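Local coordinates for putative general stress protein 26 (Jannaschia sp., PDB 2QEA) that is probably a flavin-binding oxidoreductase of the pyridoxamine 5'-phosphate oxidase-like family, perhaps with a part in the general stress response, at the interface of chains A and B. Sequence-based numbering; all coordinates share one arbitrary frame. Chains: chain A/B, Putative general stress protein 26.

Contact 1: the interface of chains A and B. Residues chain A 140, 143-144, 148-150; chain B 103-104.
A:Pro150 lays its CB–CG–CD edge over one face of the indole of B:Trp104, and this pair forms the tightly packed part of the contact. The proline CD sits over the middle of the six-membered ring, 3.8 Å from its centroid, in a CH-pi contact. The CG and CB atoms continue along the same face, with CB 3.9 Å from CZ2 of B:Trp104. The backbone carbonyl O of A:Pro150 reaches the far end of the indole and lies 3.3 Å from CH2 of B:Trp104. In B:Trp104 the CG is anti to its own carbonyl carbon (chi1 -61°), which turns the indole towards the proline.

B:Ala103 is the other half of the packed part and has the most surface hidden here, 75 Å². Its methyl CB fits between A:Pro150 and the helix 134-146. It lies 3.6 Å from CG of A:Pro150 and 3.7 Å from CB of A:Ala143. Two small alanines meeting methyl to methyl probably let the end of helix 99-104 come close to the partner helix.

A:Thr149 borders the packed part. Its CG2 methyl meets the backbone O of B:Trp104 at 3.7 Å. The loose rim is formed by A:Glu148, A:His144 and A:Ile140, which each hide little surface. A:Glu148 approaches through its backbone O, while its carboxylate points away from chain B. A:His144 comes near with its imidazole NE2, 3.7 Å from the backbone N of B:Ala103, a distance too long for a hydrogen bond.

The patch docks the end of helix 99-104 of one subunit against helix 134-146 and the following loop of the other. It probably helps hold the two-fold dimer together.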
ATOM      1  N   ILE A 140      -9.542  -0.443 -21.021  1.00 40.12           N
ATOM      2  CA  ILE A 140     -10.932  -0.208 -20.577  1.00 39.28           C
ATOM      3  C   ILE A 140     -11.800   0.177 -21.781  1.00 38.47           C
ATOM      4  O   ILE A 140     -12.891  -0.359 -21.939  1.00 38.39           O
ATOM      5  CB  ILE A 140     -11.041   0.845 -19.421  1.00 39.27           C
ATOM      6  CG1 ILE A 140     -10.777   0.194 -18.057  1.00 40.36           C
ATOM      7  CG2 ILE A 140     -12.450   1.426 -19.314  1.00 37.84           C
ATOM      8  CD1 ILE A 140      -9.452  -0.501 -17.907  1.00 42.47           C
ATOM      9  N   ALA A 143     -12.322  -2.882 -23.959  1.00 38.44           N
ATOM     10  CA  ALA A 143     -13.281  -3.785 -23.292  1.00 38.33           C
ATOM     11  C   ALA A 143     -14.730  -3.434 -23.646  1.00 38.67           C
ATOM     12  O   ALA A 143     -15.523  -4.327 -23.948  1.00 39.52           O
ATOM     13  CB  ALA A 143     -13.087  -3.758 -21.779  1.00 38.28           C
ATOM     14  N   HIS A 144     -15.057  -2.138 -23.601  1.00 38.66           N
ATOM     15  CA  HIS A 144     -16.384  -1.626 -24.009  1.00 38.54           C
ATOM     16  C   HIS A 144     -16.686  -1.848 -25.497  1.00 39.08           C
ATOM     17  O   HIS A 144     -17.817  -2.191 -25.862  1.00 39.42           O
ATOM     18  CB  HIS A 144     -16.521  -0.119 -23.718  1.00 38.30           C
ATOM     19  CG  HIS A 144     -16.894   0.207 -22.308  1.00 37.10           C
ATOM     20  ND1 HIS A 144     -18.177   0.556 -21.954  1.00 35.95           N
ATOM     21  CD2 HIS A 144     -16.163   0.255 -21.171  1.00 35.38           C
ATOM     22  CE1 HIS A 144     -18.222   0.803 -20.660  1.00 36.15           C
ATOM     23  NE2 HIS A 144     -17.014   0.623 -20.159  1.00 36.13           N
ATOM     24  N   GLU A 148     -15.717  -7.792 -24.069  1.00 48.94           N
ATOM     25  CA  GLU A 148     -14.744  -8.668 -23.417  1.00 50.61           C
ATOM     26  C   GLU A 148     -14.269  -7.954 -22.163  1.00 51.45           C
ATOM     27  O   GLU A 148     -14.163  -6.723 -22.163  1.00 51.53           O
ATOM     28  CB  GLU A 148     -13.553  -8.920 -24.340  1.00 50.43           C
ATOM     29  CG  GLU A 148     -13.902  -9.649 -25.640  1.00 51.71           C
ATOM     30  CD  GLU A 148     -12.711  -9.855 -26.579  1.00 51.92           C
ATOM     31  OE1 GLU A 148     -12.855 -10.637 -27.544  1.00 53.93           O
ATOM     32  OE2 GLU A 148     -11.635  -9.248 -26.368  1.00 55.16           O
ATOM     33  N   THR A 149     -13.994  -8.713 -21.099  1.00 52.69           N
ATOM     34  CA  THR A 149     -13.489  -8.126 -19.852  1.00 54.07           C
ATOM     35  C   THR A 149     -12.022  -7.704 -20.080  1.00 54.70           C
ATOM     36  O   THR A 149     -11.327  -8.361 -20.864  1.00 54.91           O
ATOM     37  CB  THR A 149     -13.596  -9.089 -18.652  1.00 54.23           C
ATOM     38  OG1 THR A 149     -12.848 -10.282 -18.914  1.00 56.47           O
ATOM     39  CG2 THR A 149     -15.055  -9.449 -18.385  1.00 54.02           C
ATOM     40  N   PRO A 150     -11.557  -6.608 -19.429  1.00 55.70           N
ATOM     41  CA  PRO A 150     -10.167  -6.160 -19.615  1.00 56.34           C
ATOM     42  C   PRO A 150      -9.104  -7.176 -19.172  1.00 57.11           C
ATOM     43  O   PRO A 150      -9.292  -7.848 -18.155  1.00 57.22           O
ATOM     44  CB  PRO A 150     -10.077  -4.906 -18.726  1.00 56.46           C
ATOM     45  CG  PRO A 150     -11.446  -4.484 -18.497  1.00 56.22           C
ATOM     46  CD  PRO A 150     -12.276  -5.711 -18.504  1.00 55.76           C
TER
ATOM     47  N   ALA B 103     -16.769  -2.177 -17.800  1.00 47.13           N
ATOM     48  CA  ALA B 103     -15.841  -3.047 -18.538  1.00 47.35           C
ATOM     49  C   ALA B 103     -15.787  -4.456 -17.932  1.00 47.64           C
ATOM     50  O   ALA B 103     -15.780  -5.442 -18.671  1.00 47.86           O
ATOM     51  CB  ALA B 103     -14.440  -2.431 -18.591  1.00 46.92           C
ATOM     52  N   TRP B 104     -15.778  -4.533 -16.598  1.00 48.27           N
ATOM     53  CA  TRP B 104     -15.746  -5.814 -15.868  1.00 49.20           C
ATOM     54  C   TRP B 104     -17.116  -6.504 -15.793  1.00 49.59           C
ATOM     55  O   TRP B 104     -17.182  -7.726 -15.906  1.00 50.17           O
ATOM     56  CB  TRP B 104     -15.172  -5.630 -14.456  1.00 49.58           C
ATOM     57  CG  TRP B 104     -13.764  -5.127 -14.468  1.00 50.32           C
ATOM     58  CD1 TRP B 104     -13.351  -3.840 -14.279  1.00 50.18           C
ATOM     59  CD2 TRP B 104     -12.583  -5.895 -14.722  1.00 50.79           C
ATOM     60  NE1 TRP B 104     -11.984  -3.759 -14.381  1.00 50.28           N
ATOM     61  CE2 TRP B 104     -11.483  -5.003 -14.655  1.00 51.08           C
ATOM     62  CE3 TRP B 104     -12.342  -7.255 -14.995  1.00 51.05           C
ATOM     63  CZ2 TRP B 104     -10.152  -5.426 -14.848  1.00 51.06           C
ATOM     64  CZ3 TRP B 104     -11.015  -7.681 -15.193  1.00 50.60           C
ATOM     65  CH2 TRP B 104      -9.938  -6.763 -15.115  1.00 51.27           C
TER

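Contact 2: the interface of chains A and B. Residues chain A 69-70, 77, 127, 155; chain B 18, 20, 31.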
ATOM      1  N   VAL A  69       2.661  -3.669  -0.425  1.00 47.76           N
ATOM      2  CA  VAL A  69       2.963  -2.760  -1.539  1.00 47.65           C
ATOM      3  C   VAL A  69       1.686  -2.525  -2.357  1.00 48.17           C
ATOM      4  O   VAL A  69       0.885  -3.447  -2.544  1.00 48.15           O
ATOM      5  CB  VAL A  69       4.074  -3.343  -2.461  1.00 48.14           C
ATOM      6  CG1 VAL A  69       4.365  -2.413  -3.650  1.00 46.17           C
ATOM      7  CG2 VAL A  69       5.346  -3.588  -1.674  1.00 46.31           C
ATOM      8  N   SER A  70       1.498  -1.282  -2.806  1.00 48.44           N
ATOM      9  CA  SER A  70       0.372  -0.886  -3.665  1.00 48.96           C
ATOM     10  C   SER A  70       0.830   0.335  -4.465  1.00 49.25           C
ATOM     11  O   SER A  70       0.855   1.441  -3.932  1.00 50.41           O
ATOM     12  CB  SER A  70      -0.874  -0.578  -2.830  1.00 49.45           C
ATOM     13  OG  SER A  70      -1.972  -0.200  -3.651  1.00 49.09           O
ATOM     14  N   TYR A  77       1.195  -4.794  -6.831  1.00 47.88           N
ATOM     15  CA  TYR A  77       0.407  -4.878  -5.599  1.00 47.58           C
ATOM     16  C   TYR A  77       0.811  -6.193  -4.946  1.00 47.96           C
ATOM     17  O   TYR A  77       0.848  -7.223  -5.627  1.00 48.32           O
ATOM     18  CB  TYR A  77      -1.092  -4.840  -5.911  1.00 47.14           C
ATOM     19  CG  TYR A  77      -1.483  -3.703  -6.832  1.00 46.32           C
ATOM     20  CD1 TYR A  77      -1.830  -2.447  -6.322  1.00 45.11           C
ATOM     21  CD2 TYR A  77      -1.475  -3.872  -8.226  1.00 47.01           C
ATOM     22  CE1 TYR A  77      -2.177  -1.383  -7.179  1.00 45.89           C
ATOM     23  CE2 TYR A  77      -1.817  -2.818  -9.090  1.00 46.08           C
ATOM     24  CZ  TYR A  77      -2.166  -1.578  -8.561  1.00 46.64           C
ATOM     25  OH  TYR A  77      -2.504  -0.548  -9.407  1.00 45.75           O
ATOM     26  N   SER A 127      -0.082  -9.163  -7.323  1.00 50.47           N
ATOM     27  CA  SER A 127      -0.792  -8.797  -8.558  1.00 50.76           C
ATOM     28  C   SER A 127       0.134  -7.911  -9.402  1.00 50.71           C
ATOM     29  O   SER A 127       0.753  -6.978  -8.880  1.00 50.28           O
ATOM     30  CB  SER A 127      -2.098  -8.060  -8.286  1.00 50.65           C
ATOM     31  OG  SER A 127      -3.028  -8.894  -7.630  1.00 53.98           O
ATOM     32  N   GLN A 155      -2.337 -12.587 -11.357  1.00 53.50           N
ATOM     33  CA  GLN A 155      -2.482 -12.615  -9.892  1.00 53.56           C
ATOM     34  C   GLN A 155      -2.153 -14.029  -9.402  1.00 52.42           C
ATOM     35  O   GLN A 155      -2.613 -15.007  -9.998  1.00 52.85           O
ATOM     36  CB  GLN A 155      -3.897 -12.220  -9.453  1.00 53.34           C
ATOM     37  CG  GLN A 155      -4.073 -12.112  -7.920  1.00 55.13           C
ATOM     38  CD  GLN A 155      -5.420 -11.527  -7.497  1.00 55.91           C
ATOM     39  OE1 GLN A 155      -6.459 -11.825  -8.092  1.00 62.41           O
ATOM     40  NE2 GLN A 155      -5.406 -10.708  -6.448  1.00 58.10           N
TER
ATOM     41  N   SER B  18      -6.183   3.048  -5.824  1.00 48.57           N
ATOM     42  CA  SER B  18      -6.076   1.682  -5.289  1.00 48.91           C
ATOM     43  C   SER B  18      -5.732   1.586  -3.801  1.00 49.34           C
ATOM     44  O   SER B  18      -5.140   2.494  -3.218  1.00 50.23           O
ATOM     45  CB  SER B  18      -5.007   0.913  -6.065  1.00 48.96           C
ATOM     46  OG  SER B  18      -5.285   0.905  -7.454  1.00 51.56           O
HETATM   47  N   MSE B  20      -5.305  -1.844  -0.487  1.00 47.61           N
HETATM   48  CA  MSE B  20      -5.214  -3.278  -0.168  1.00 47.14           C
HETATM   49  C   MSE B  20      -6.237  -3.654   0.909  1.00 46.19           C
HETATM   50  O   MSE B  20      -6.076  -3.273   2.066  1.00 46.34           O
HETATM   51  CB  MSE B  20      -3.786  -3.614   0.267  1.00 47.38           C
HETATM   52  CG  MSE B  20      -2.726  -3.273  -0.780  1.00 48.55           C
HETATM   53 SE   MSE B  20      -2.804  -4.398  -2.361  0.75 51.54          SE
HETATM   54  CE  MSE B  20      -2.162  -6.072  -1.589  1.00 46.53           C
ATOM     55  N   PRO B  31      -5.546  -6.061  -4.012  1.00 47.71           N
ATOM     56  CA  PRO B  31      -5.835  -4.707  -4.512  1.00 47.43           C
ATOM     57  C   PRO B  31      -7.315  -4.477  -4.870  1.00 47.23           C
ATOM     58  O   PRO B  31      -7.937  -5.344  -5.492  1.00 47.69           O
ATOM     59  CB  PRO B  31      -4.936  -4.587  -5.751  1.00 46.78           C
ATOM     60  CG  PRO B  31      -4.726  -5.969  -6.199  1.00 47.49           C
ATOM     61  CD  PRO B  31      -4.722  -6.822  -4.971  1.00 47.30           C
TER
HETATM   62  O   HOH W   1      -2.558   2.097  -1.912  1.00 36.32           O
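B:Pro31 packs its ring against A:Tyr77 and A:Ser127, and it hides the most surface of this patch, 55 Å². Its CB lies 3.7 Å from CG of A:Tyr77, at the root of the phenol ring. Its CG meets CB of the same tyrosine and also faces the hydroxyl OG of A:Ser127, 3.7 Å away. The proline thus sits between side chains from strands 76-87 and 114-129.

A:Tyr77 links three residues of chain B. Its CG is anti to its own carbonyl carbon (chi1 -50°), and the ring extends from B:Pro31 towards B:Ser18. Both meet it from the same side of the ring plane and near the rim, B:Pro31 at the CG end and B:Ser18 at the CE1 end. The ring atom CE1 is 3.8 Å from CB of B:Ser18. At the root of the side chain, CB of A:Tyr77 touches the selenium of B:Met20 at 4.0 Å. An alanine at A:Tyr77 would keep the CB but is likely to leave B:Ser18 and one side of B:Pro31 without their aromatic neighbour.

B:Met20, a selenomethionine, bends at chi2 (-69°). This bend sets its selenium near CB of A:Tyr77 and 3.8 Å from the backbone O of A:Val69, while CG packs on CB of A:Ser70. A:Gln155 lies at the margin, near B:Pro31. The hydroxyl OG of A:Ser70 reaches the backbone O of B:Ser18 through water 1. Water 1 is 2.9 Å from OG of A:Ser70 and 2.9 Å from the backbone O of B:Ser18.

Contact 1 and contact 2 lie about 20 Å apart, measured between the centres of their C-alpha atoms. They share no residue and no helix or strand. Contact 1 brings together helices and a loop. Contact 2 joins strands of both subunits and a loop of chain B. On chain A, the loop of contact 1 leads directly into strand 153-159, which reaches contact 2 at its margin. The two-fold symmetry repeats both contacts with the chains exchanged. Each subunit therefore offers both sides of each patch, and the spread of contacts probably fixes the relative orientation of the two subunits.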